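Local coordinates for nitrate transport protein (Parabacteroides distasonis, PDB 3HN0) that probably serves as the solute-binding component of an ABC transporter, capturing nitrate or another small substrate for delivery to the membrane-embedded parts, at residues Ala21-Asn26 / Glu200-Ala205; Phe153-Leu158 / Ile237-Ile242; Gln208-Val211 / Glu216-His219; Pro61-Ala66 / Pro266-Gly271. One frame throughout, in Å; residues are numbered along the deposited sequence.

Interaction 1. Residues Ala21-Asn26 / Glu200-Ala205; sequences ADWLEN and EDALRA
Trp23 of helix 21-25 presses the NE1-CE2-CZ2 edge of its indole against the Ala202-Leu203 backbone of helix 196-212. From CB, chi1 of -71° sets CG anti to the carbonyl carbon and directs the ring at the longer helix. Trp23 NE1 is the first ring atom to meet it, donating to Ala202 O at 3.3 Å, a weak bond with an N-H...O angle of 154°. A water accepts a second weak bond from Trp23 NE1, at 3.1 Å, and donates to Ala202 O at 3.0 Å, so a single N-H is shared between the carbonyl and the water bridge. Further round the rim, Trp23 CZ2 lies 3.7 Å from Ala202 CB. Trp23 CZ2 is also 3.4 Å from Leu203 N and 3.8 Å from Leu203 CB. Leu203 CD1 stands 4.3 Å above the Trp23 ring plane, offset toward the rim. Phe20 meets the indole edge-to-face, and Val35 and Val37 of strand 33-40 also touch it. A leucine in place of Trp23 would probably leave Ala202 O without its NE1 donor, deprive the bridging water of the same N-H, and open a gap beside Leu203. The arrangement joins two helices beside the mixed sheet, whose central strands run 33-40, 6-12, 57-61, 184-188, an order consistent with the type II periplasmic binding protein fold.

Interaction 2. Residues Phe153-Leu158 / Ile237-Ile242; sequences FLSIAL and IERCKI
Polar and apolar contacts are combined where Arg239, near the end of helix 234-240, reaches Leu154, Ser155 and Leu158 on helix 153-160, beside the three-stranded antiparallel sheet. Arg239 NH2 donates to Ser155 OG at 3.0 Å, but the N-H...O angle of 126° makes this bond weak; OG lies at the edge of the guanidinium, in its plane. Over one face, Leu158 CD1 sits 3.7 Å above the Arg239 guanidinium plane, nearer the rim than the centre. Leu154 CD2 comes obliquely to the root of the group, 3.5 Å from Arg239 NE and 3.8 Å from Arg239 CD. A bend at chi3 (-72°) turns the plane to meet all three. The stronger polar partner is Glu151, whose carboxylate takes a salt bridge from Arg239 NE and also hydrogen-bonds Ser155 OG. Exchanging Arg239 for a methionine is likely to leave Glu151 without its cationic mate and the Leu158 methyl without its flat support. Ile166 of strand 165-169 touches Leu154, Leu158 and Arg239, and the carbonyl of Arg239 bonds Tyr87 OH. Helix 153-160 lies by the smaller sheet, while helix 234-240 leads into strand 242-246 of the larger one, consistent with a bridge between two lobes of a binding-protein fold.

Interaction 3. Residues Gln208-Val211 / Glu216-His219; sequences QKAV and ETIH
Thr217 OG1 is held by a hydrogen bond to the carbonyl oxygen of Tyr213, one turn back, and from there it lies against the Lys209-Ala210 backbone. The setting is a tight corner between two consecutive helices: helix 196-212 ends and helix 214-223 starts almost at once, and the two are packed close, with the CA atoms of Ala210 and Thr217 only 5.6 Å apart. No hydrogen bond joins the two segments, so van der Waals contact carries the approach. Thr217 OG1 touches Ala210 CA at 3.3 Å and comes within 3.5 Å of Lys209 O. The threonine straddles the alanine with both branches: chi1 of -60° puts OG1 anti to the carbonyl carbon, and the methyl CG2 is then anti to the backbone N, facing the alanine methyl. Small size at Ala210 fits this close approach, and Ile18 of helix 16-19 touches Ala210 and Thr217 alike. The Lys209 side chain borders the contact with every torsion extended, and carries NZ past it to Asp22. On another side of helix 196-212, Val211 packs against Gln229 of the second subunit. Thr217 CG2 lies 4.1 Å from Ala210 CB and equally 4.1 Å from Ala210 CA.

Interaction 4. Residues Pro61-Ala66 / Pro266-Gly271; sequences PMINAA and PKAVGG
Ile63 fits its branches around the Ala268-Val269 corner of a 3-10 turn that follows helix 251-264, docking that turn on helix 62-70. With chi1 at 62°, CG1 takes the crowded position between the backbone N and the carbonyl carbon, and this spreads the branches to two neighbours: Ile63 CD1 meets Ala268 CB at 4.1 Å, while Ile63 CG2 meets Val269 CG1 at 4.0 Å. Between them the branch point, Ile63 CB, rests 3.7 Å from Ala268 O. The Ile63 and Val269 side chains cross at about a right angle. One helical turn on, the small Ala66 makes a shallow seat for the valine, Ala66 CB to Val269 CB 4.3 Å. Ile261 of helix 251-264 touches both Ile63 and Val269, so the bumps on the two segments meet over a shared apolar floor. No hydrogen bond crosses the contact, although Val269 O is bonded to Asn70 ND2 farther along the helix. The turn closes as a Schellman motif: Gly270, at phi 86°, bends the chain where a CB would be jammed against the preceding carbonyl O. Gly270 N bonds Lys267 O at 3.0 Å, and Pro266 O accepts Gly271 N at 2.8 Å and Val269 N at 3.3 Å.

Interactions 1 and 3 form one continuous patch: both use helix 196-212, their centres are 10 Å apart, and the salt bridge from Lys209 NZ to Asp22 OD1 at 2.8 Å joins them, with Ala21 CB against Thr217 CG2 at 3.6 Å. Interaction 2 extends this patch, its centre 14 Å from that of interaction 3, through Ile237 CD1 on Ile218 CG1 at 3.8 Å. Interaction 4 is remote: its centre is 25 Å from that of interaction 2 and 31 Å from that of interaction 3, both across the chain's centre from it. Along the chain, 266-271 closes on 61-66 around interactions 2 and 3, and interaction 3 is nested within interaction 2.

Interaction 1. Residues Ala21-Asn26 / Glu200-Ala205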
loop_
_atom_site.group_PDB
_atom_site.type_symbol
_atom_site.label_atom_id
_atom_site.label_comp_id
_atom_site.label_asym_id
_atom_site.label_seq_id
_atom_site.Cartn_x
_atom_site.Cartn_y
_atom_site.Cartn_z
ATOM N N ALA A 21 14.594 14.655 10.711
ATOM C CA ALA A 21 16.024 14.795 10.982
ATOM C C ALA A 21 16.591 16.088 10.452
ATOM O O ALA A 21 17.402 16.732 11.126
ATOM C CB ALA A 21 16.824 13.581 10.429
ATOM N N ASP A 22 16.210 16.460 9.233
ATOM C CA ASP A 22 16.799 17.627 8.636
ATOM C C ASP A 22 16.349 18.914 9.367
ATOM O O ASP A 22 16.981 19.927 9.228
ATOM C CB ASP A 22 16.527 17.767 7.159
ATOM C CG ASP A 22 17.422 18.825 6.509
ATOM O OD1 ASP A 22 18.652 18.705 6.635
ATOM O OD2 ASP A 22 16.913 19.771 5.882
ATOM N N TRP A 23 15.276 18.848 10.133
ATOM C CA TRP A 23 14.866 20.022 10.939
ATOM C C TRP A 23 15.728 20.218 12.177
ATOM O O TRP A 23 15.803 21.315 12.737
ATOM C CB TRP A 23 13.420 19.898 11.359
ATOM C CG TRP A 23 12.375 20.056 10.241
ATOM C CD1 TRP A 23 12.598 20.095 8.888
ATOM C CD2 TRP A 23 10.972 20.187 10.415
ATOM N NE1 TRP A 23 11.390 20.230 8.213
ATOM C CE2 TRP A 23 10.385 20.289 9.129
ATOM C CE3 TRP A 23 10.133 20.176 11.521
ATOM C CZ2 TRP A 23 9.019 20.389 8.953
ATOM C CZ3 TRP A 23 8.792 20.296 11.338
ATOM C CH2 TRP A 23 8.248 20.413 10.053
ATOM N N LEU A 24 16.387 19.153 12.621
ATOM C CA LEU A 24 17.387 19.280 13.682
ATOM C C LEU A 24 18.644 19.825 13.105
ATOM O O LEU A 24 19.276 20.721 13.678
ATOM C CB LEU A 24 17.667 17.916 14.345
ATOM C CG LEU A 24 16.548 17.411 15.222
ATOM C CD1 LEU A 24 16.796 15.945 15.612
ATOM C CD2 LEU A 24 16.475 18.288 16.475
ATOM N N GLU A 25 19.023 19.293 11.951
ATOM C CA GLU A 25 20.228 19.729 11.272
ATOM C C GLU A 25 20.133 21.194 10.854
ATOM O O GLU A 25 21.056 21.953 11.093
ATOM C CB GLU A 25 20.503 18.837 10.048
ATOM C CG GLU A 25 21.814 19.167 9.283
ATOM C CD GLU A 25 23.102 18.795 10.041
ATOM O OE1 GLU A 25 23.056 18.033 11.040
ATOM O OE2 GLU A 25 24.189 19.275 9.626
ATOM N N ASN A 26 19.001 21.571 10.247
ATOM C CA ASN A 26 18.792 22.867 9.581
ATOM C C ASN A 26 17.371 23.354 9.856
ATOM O O ASN A 26 16.489 23.221 8.999
ATOM C CB ASN A 26 18.928 22.714 8.072
ATOM C CG ASN A 26 20.355 22.398 7.643
ATOM O OD1 ASN A 26 21.255 23.220 7.800
ATOM N ND2 ASN A 26 20.563 21.185 7.103
ATOM N N GLU A 200 3.876 21.563 6.276
ATOM C CA GLU A 200 3.786 20.345 5.421
ATOM C C GLU A 200 4.785 20.434 4.286
ATOM O O GLU A 200 5.426 19.461 3.983
ATOM C CB GLU A 200 2.388 20.109 4.867
ATOM C CG GLU A 200 1.369 19.771 5.927
ATOM C CD GLU A 200 -0.003 19.477 5.346
ATOM O OE1 GLU A 200 -0.470 20.264 4.484
ATOM O OE2 GLU A 200 -0.614 18.462 5.761
ATOM N N ASP A 201 4.889 21.564 3.606
ATOM C CA ASP A 201 5.891 21.717 2.574
ATOM C C ASP A 201 7.284 21.405 3.117
ATOM O O ASP A 201 8.057 20.692 2.473
ATOM C CB ASP A 201 5.904 23.124 1.965
ATOM C CG ASP A 201 4.642 23.498 1.188
ATOM O OD1 ASP A 201 3.832 22.629 0.861
ATOM O OD2 ASP A 201 4.500 24.724 0.915
ATOM N N ALA A 202 7.618 21.939 4.298
ATOM C CA ALA A 202 8.973 21.713 4.823
ATOM C C ALA A 202 9.154 20.265 5.245
ATOM O O ALA A 202 10.232 19.710 5.133
ATOM C CB ALA A 202 9.243 22.656 5.988
ATOM N N LEU A 203 8.073 19.632 5.736
ATOM C CA LEU A 203 8.162 18.249 6.157
ATOM C C LEU A 203 8.345 17.327 4.968
ATOM O O LEU A 203 9.070 16.354 5.048
ATOM C CB LEU A 203 6.920 17.850 6.967
ATOM C CG LEU A 203 6.963 16.453 7.559
ATOM C CD1 LEU A 203 8.247 16.177 8.298
ATOM C CD2 LEU A 203 5.722 16.293 8.515
ATOM N N ARG A 204 7.675 17.628 3.864
ATOM C CA ARG A 204 7.917 16.888 2.622
ATOM C C ARG A 204 9.385 16.935 2.234
ATOM O O ARG A 204 9.946 15.933 1.848
ATOM C CB ARG A 204 7.072 17.418 1.485
ATOM C CG ARG A 204 5.640 17.067 1.584
ATOM C CD ARG A 204 4.804 17.550 0.317
ATOM N NE ARG A 204 3.395 17.410 0.661
ATOM C CZ ARG A 204 2.602 18.366 1.095
ATOM N NH1 ARG A 204 2.939 19.650 1.037
ATOM N NH2 ARG A 204 1.389 18.054 1.493
ATOM N N ALA A 205 10.019 18.097 2.346
ATOM C CA ALA A 205 11.410 18.220 2.015
ATOM C C ALA A 205 12.294 17.393 2.932
ATOM O O ALA A 205 13.235 16.698 2.485
ATOM C CB ALA A 205 11.823 19.700 2.062
HETATM O O HOH W 1 12.860 21.107 5.647
#

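Interaction 2. Residues Phe153-Leu158 / Ile237-Ile242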
loop_
_atom_site.group_PDB
_atom_site.type_symbol
_atom_site.label_atom_id
_atom_site.label_comp_id
_atom_site.label_asym_id
_atom_site.label_seq_id
_atom_site.Cartn_x
_atom_site.Cartn_y
_atom_site.Cartn_z
ATOM N N PHE A 153 15.407 -0.740 16.763
ATOM C CA PHE A 153 15.571 -2.008 17.505
ATOM C C PHE A 153 15.676 -3.177 16.520
ATOM O O PHE A 153 16.421 -4.142 16.728
ATOM C CB PHE A 153 14.355 -2.211 18.390
ATOM C CG PHE A 153 14.136 -1.094 19.325
ATOM C CD1 PHE A 153 14.971 -0.953 20.421
ATOM C CD2 PHE A 153 13.094 -0.134 19.095
ATOM C CE1 PHE A 153 14.787 0.103 21.324
ATOM C CE2 PHE A 153 12.923 0.920 19.980
ATOM C CZ PHE A 153 13.791 1.045 21.093
ATOM N N LEU A 154 14.867 -3.105 15.478
ATOM C CA LEU A 154 14.889 -4.099 14.399
ATOM C C LEU A 154 16.303 -4.266 13.834
ATOM O O LEU A 154 16.829 -5.367 13.735
ATOM C CB LEU A 154 13.936 -3.676 13.292
ATOM C CG LEU A 154 13.794 -4.565 12.045
ATOM C CD1 LEU A 154 13.510 -6.017 12.404
ATOM C CD2 LEU A 154 12.656 -3.996 11.084
ATOM N N SER A 155 16.901 -3.143 13.450
ATOM C CA SER A 155 18.252 -3.139 12.875
ATOM C C SER A 155 19.287 -3.671 13.855
ATOM O O SER A 155 20.190 -4.450 13.488
ATOM C CB SER A 155 18.640 -1.715 12.445
ATOM O OG SER A 155 17.849 -1.298 11.346
ATOM N N ILE A 156 19.148 -3.247 15.100
ATOM C CA ILE A 156 20.097 -3.684 16.167
ATOM C C ILE A 156 20.004 -5.209 16.376
ATOM O O ILE A 156 21.025 -5.909 16.479
ATOM C CB ILE A 156 19.792 -2.930 17.473
ATOM C CG1 ILE A 156 20.116 -1.444 17.294
ATOM C CG2 ILE A 156 20.538 -3.564 18.692
ATOM C CD1 ILE A 156 19.545 -0.577 18.408
ATOM N N ALA A 157 18.778 -5.736 16.425
ATOM C CA ALA A 157 18.551 -7.161 16.598
ATOM C C ALA A 157 19.111 -7.947 15.422
ATOM O O ALA A 157 19.770 -8.958 15.605
ATOM C CB ALA A 157 17.027 -7.443 16.737
ATOM N N LEU A 158 18.844 -7.456 14.220
ATOM C CA LEU A 158 19.355 -8.091 12.987
ATOM C C LEU A 158 20.892 -8.088 12.917
ATOM O O LEU A 158 21.488 -9.063 12.450
ATOM C CB LEU A 158 18.752 -7.424 11.736
ATOM C CG LEU A 158 17.260 -7.720 11.505
ATOM C CD1 LEU A 158 16.728 -6.803 10.404
ATOM C CD2 LEU A 158 17.020 -9.186 11.168
ATOM N N ILE A 237 16.409 2.939 7.203
ATOM C CA ILE A 237 15.577 4.044 6.680
ATOM C C ILE A 237 14.576 3.550 5.652
ATOM O O ILE A 237 13.395 3.879 5.727
ATOM C CB ILE A 237 16.447 5.174 6.156
ATOM C CG1 ILE A 237 17.114 5.846 7.360
ATOM C CG2 ILE A 237 15.593 6.185 5.374
ATOM C CD1 ILE A 237 17.894 7.102 7.013
ATOM N N GLU A 238 15.030 2.658 4.750
ATOM C CA GLU A 238 14.132 2.069 3.763
ATOM C C GLU A 238 12.939 1.375 4.401
ATOM O O GLU A 238 11.783 1.552 3.958
ATOM C CB GLU A 238 14.836 1.081 2.817
ATOM C CG GLU A 238 15.739 1.676 1.761
ATOM C CD GLU A 238 16.712 0.623 1.145
ATOM O OE1 GLU A 238 16.425 -0.622 1.156
ATOM O OE2 GLU A 238 17.773 1.063 0.658
ATOM N N ARG A 239 13.193 0.589 5.454
ATOM C CA ARG A 239 12.123 -0.081 6.179
ATOM C C ARG A 239 11.117 0.849 6.875
ATOM O O ARG A 239 10.006 0.460 7.148
ATOM C CB ARG A 239 12.692 -1.089 7.183
ATOM C CG ARG A 239 13.345 -2.285 6.496
ATOM C CD ARG A 239 13.591 -3.437 7.451
ATOM N NE ARG A 239 14.676 -3.097 8.353
ATOM C CZ ARG A 239 15.949 -3.495 8.246
ATOM N NH1 ARG A 239 16.387 -4.268 7.243
ATOM N NH2 ARG A 239 16.805 -3.106 9.159
ATOM N N CYS A 240 11.537 2.066 7.192
ATOM C CA CYS A 240 10.629 3.019 7.820
ATOM C C CYS A 240 9.625 3.585 6.835
ATOM O O CYS A 240 8.593 4.130 7.271
ATOM C CB CYS A 240 11.396 4.200 8.472
ATOM S SG CYS A 240 12.398 3.647 9.855
ATOM N N LYS A 241 9.892 3.492 5.526
ATOM C CA LYS A 241 8.892 3.944 4.527
ATOM C C LYS A 241 8.465 5.405 4.828
ATOM O O LYS A 241 7.282 5.715 5.075
ATOM C CB LYS A 241 7.652 3.025 4.506
ATOM C CG LYS A 241 7.955 1.529 4.146
ATOM C CD LYS A 241 8.533 1.393 2.735
ATOM C CE LYS A 241 8.819 -0.077 2.334
ATOM N NZ LYS A 241 10.196 -0.491 2.722
ATOM N N ILE A 242 9.448 6.283 4.740
ATOM C CA ILE A 242 9.321 7.688 5.094
ATOM C C ILE A 242 8.727 8.449 3.896
ATOM O O ILE A 242 9.299 8.455 2.805
ATOM C CB ILE A 242 10.693 8.284 5.557
ATOM C CG1 ILE A 242 11.246 7.509 6.774
ATOM C CG2 ILE A 242 10.609 9.798 5.830
ATOM C CD1 ILE A 242 10.461 7.712 8.119
#

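Interaction 3. Residues Gln208-Val211 / Glu216-His219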
loop_
_atom_site.group_PDB
_atom_site.type_symbol
_atom_site.label_atom_id
_atom_site.label_comp_id
_atom_site.label_asym_id
_atom_site.label_seq_id
_atom_site.Cartn_x
_atom_site.Cartn_y
_atom_site.Cartn_z
ATOM N N GLN A 208 11.878 13.726 2.090
ATOM C CA GLN A 208 12.576 13.437 0.839
ATOM C C GLN A 208 14.077 13.286 1.071
ATOM O O GLN A 208 14.738 12.390 0.517
ATOM C CB GLN A 208 12.289 14.539 -0.191
ATOM C CG GLN A 208 12.935 14.315 -1.527
ATOM C CD GLN A 208 12.313 15.193 -2.626
ATOM O OE1 GLN A 208 12.918 16.156 -3.069
ATOM N NE2 GLN A 208 11.080 14.879 -3.016
ATOM N N LYS A 209 14.608 14.155 1.899
ATOM C CA LYS A 209 16.005 14.135 2.207
ATOM C C LYS A 209 16.393 12.853 2.931
ATOM O O LYS A 209 17.436 12.326 2.643
ATOM C CB LYS A 209 16.424 15.347 3.027
ATOM C CG LYS A 209 17.943 15.446 3.120
ATOM C CD LYS A 209 18.387 16.735 3.793
ATOM C CE LYS A 209 19.898 16.938 3.831
ATOM N NZ LYS A 209 20.234 18.323 4.380
ATOM N N ALA A 210 15.589 12.403 3.904
ATOM C CA ALA A 210 15.833 11.134 4.569
ATOM C C ALA A 210 15.930 10.008 3.561
ATOM O O ALA A 210 16.827 9.175 3.677
ATOM C CB ALA A 210 14.729 10.834 5.655
ATOM N N VAL A 211 15.008 9.971 2.601
ATOM C CA VAL A 211 14.934 8.872 1.591
ATOM C C VAL A 211 16.051 8.927 0.546
ATOM O O VAL A 211 16.625 7.892 0.143
ATOM C CB VAL A 211 13.555 8.889 0.906
ATOM C CG1 VAL A 211 13.563 8.039 -0.339
ATOM C CG2 VAL A 211 12.486 8.425 1.976
ATOM N N GLU A 216 23.645 10.665 5.041
ATOM C CA GLU A 216 23.781 11.999 5.605
ATOM C C GLU A 216 22.772 12.220 6.719
ATOM O O GLU A 216 23.056 12.868 7.702
ATOM C CB GLU A 216 23.578 13.042 4.487
ATOM C CG GLU A 216 24.688 13.001 3.433
ATOM C CD GLU A 216 24.496 12.011 2.214
ATOM O OE1 GLU A 216 23.641 11.089 2.205
ATOM O OE2 GLU A 216 25.266 12.161 1.233
ATOM N N THR A 217 21.590 11.655 6.537
ATOM C CA THR A 217 20.504 11.732 7.537
ATOM C C THR A 217 20.951 11.016 8.816
ATOM O O THR A 217 20.866 11.568 9.902
ATOM C CB THR A 217 19.217 11.155 6.964
ATOM O OG1 THR A 217 18.834 11.909 5.803
ATOM C CG2 THR A 217 18.049 11.146 8.012
ATOM N N ILE A 218 21.468 9.790 8.660
ATOM C CA ILE A 218 21.940 9.028 9.774
ATOM C C ILE A 218 23.063 9.752 10.508
ATOM O O ILE A 218 23.072 9.843 11.735
ATOM C CB ILE A 218 22.396 7.611 9.324
ATOM C CG1 ILE A 218 21.169 6.788 8.869
ATOM C CG2 ILE A 218 23.152 6.891 10.468
ATOM C CD1 ILE A 218 21.467 5.547 8.045
ATOM N N HIS A 219 24.022 10.258 9.734
ATOM C CA HIS A 219 25.140 11.001 10.256
ATOM C C HIS A 219 24.650 12.142 11.126
ATOM O O HIS A 219 25.150 12.351 12.223
ATOM C CB HIS A 219 25.987 11.539 9.085
ATOM C CG HIS A 219 27.292 12.126 9.505
ATOM N ND1 HIS A 219 28.384 11.341 9.807
ATOM C CD2 HIS A 219 27.693 13.409 9.654
ATOM C CE1 HIS A 219 29.394 12.116 10.149
ATOM N NE2 HIS A 219 29.002 13.373 10.071
#

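Interaction 4. Residues Pro61-Ala66 / Pro266-Gly271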
loop_
_atom_site.group_PDB
_atom_site.type_symbol
_atom_site.label_atom_id
_atom_site.label_comp_id
_atom_site.label_asym_id
_atom_site.label_seq_id
_atom_site.Cartn_x
_atom_site.Cartn_y
_atom_site.Cartn_z
ATOM N N PRO A 61 1.351 8.398 18.302
ATOM C CA PRO A 61 0.584 7.378 17.616
ATOM C C PRO A 61 -0.791 7.905 17.228
ATOM O O PRO A 61 -1.406 8.716 17.965
ATOM C CB PRO A 61 0.469 6.277 18.652
ATOM C CG PRO A 61 1.743 6.394 19.439
ATOM C CD PRO A 61 1.894 7.891 19.577
HETATM N N MSE A 62 -1.234 7.468 16.049
HETATM C CA MSE A 62 -2.558 7.838 15.545
HETATM C C MSE A 62 -3.661 7.513 16.553
HETATM O O MSE A 62 -4.612 8.302 16.704
HETATM C CB MSE A 62 -2.832 7.147 14.195
HETATM C CG MSE A 62 -4.065 7.511 13.486
HETATM SE SE MSE A 62 -4.227 9.322 12.956
HETATM C CE MSE A 62 -2.876 9.213 11.573
ATOM N N ILE A 63 -3.560 6.386 17.254
ATOM C CA ILE A 63 -4.652 6.071 18.236
ATOM C C ILE A 63 -4.722 7.152 19.331
ATOM O O ILE A 63 -5.794 7.562 19.738
ATOM C CB ILE A 63 -4.598 4.621 18.788
ATOM C CG1 ILE A 63 -3.329 4.330 19.564
ATOM C CG2 ILE A 63 -4.684 3.596 17.599
ATOM C CD1 ILE A 63 -3.441 2.996 20.365
ATOM N N ASN A 64 -3.571 7.657 19.775
ATOM C CA ASN A 64 -3.568 8.729 20.765
ATOM C C ASN A 64 -4.169 9.970 20.211
ATOM O O ASN A 64 -4.884 10.697 20.903
ATOM C CB ASN A 64 -2.148 9.038 21.282
ATOM C CG ASN A 64 -1.520 7.857 22.037
ATOM O OD1 ASN A 64 -1.175 6.850 21.419
ATOM N ND2 ASN A 64 -1.366 7.985 23.352
ATOM N N ALA A 65 -3.850 10.268 18.964
ATOM C CA ALA A 65 -4.372 11.471 18.318
ATOM C C ALA A 65 -5.896 11.405 18.276
ATOM O O ALA A 65 -6.612 12.347 18.695
ATOM C CB ALA A 65 -3.752 11.618 16.905
ATOM N N ALA A 66 -6.414 10.259 17.864
ATOM C CA ALA A 66 -7.850 10.052 17.838
ATOM C C ALA A 66 -8.513 10.211 19.195
ATOM O O ALA A 66 -9.566 10.862 19.316
ATOM C CB ALA A 66 -8.182 8.692 17.239
ATOM N N PRO A 266 -11.967 -0.721 21.307
ATOM C CA PRO A 266 -12.582 0.600 21.050
ATOM C C PRO A 266 -12.127 1.709 22.013
ATOM O O PRO A 266 -12.123 2.896 21.648
ATOM C CB PRO A 266 -14.093 0.337 21.229
ATOM C CG PRO A 266 -14.220 -1.046 21.768
ATOM C CD PRO A 266 -12.961 -1.781 21.571
ATOM N N LYS A 267 -11.794 1.340 23.253
ATOM C CA LYS A 267 -11.273 2.309 24.193
ATOM C C LYS A 267 -9.979 2.930 23.715
ATOM O O LYS A 267 -9.742 4.074 24.043
ATOM C CB LYS A 267 -11.087 1.706 25.591
ATOM C CG LYS A 267 -12.409 1.351 26.322
ATOM C CD LYS A 267 -12.175 0.925 27.804
ATOM N N ALA A 268 -9.170 2.202 22.939
ATOM C CA ALA A 268 -7.856 2.740 22.475
ATOM C C ALA A 268 -8.018 4.009 21.612
ATOM O O ALA A 268 -7.086 4.823 21.538
ATOM C CB ALA A 268 -7.061 1.667 21.709
ATOM N N VAL A 269 -9.181 4.185 20.958
ATOM C CA VAL A 269 -9.380 5.394 20.142
ATOM C C VAL A 269 -10.393 6.336 20.776
ATOM O O VAL A 269 -10.810 7.292 20.152
ATOM C CB VAL A 269 -9.807 5.028 18.714
ATOM C CG1 VAL A 269 -8.633 4.245 18.030
ATOM C CG2 VAL A 269 -11.155 4.228 18.709
ATOM N N GLY A 270 -10.785 6.051 22.009
ATOM C CA GLY A 270 -11.739 6.852 22.718
ATOM C C GLY A 270 -13.189 6.516 22.470
ATOM O O GLY A 270 -14.059 7.354 22.728
ATOM N N GLY A 271 -13.462 5.301 21.990
ATOM C CA GLY A 271 -14.833 4.792 21.960
ATOM C C GLY A 271 -15.611 5.034 20.675
ATOM O O GLY A 271 -16.723 4.537 20.526
#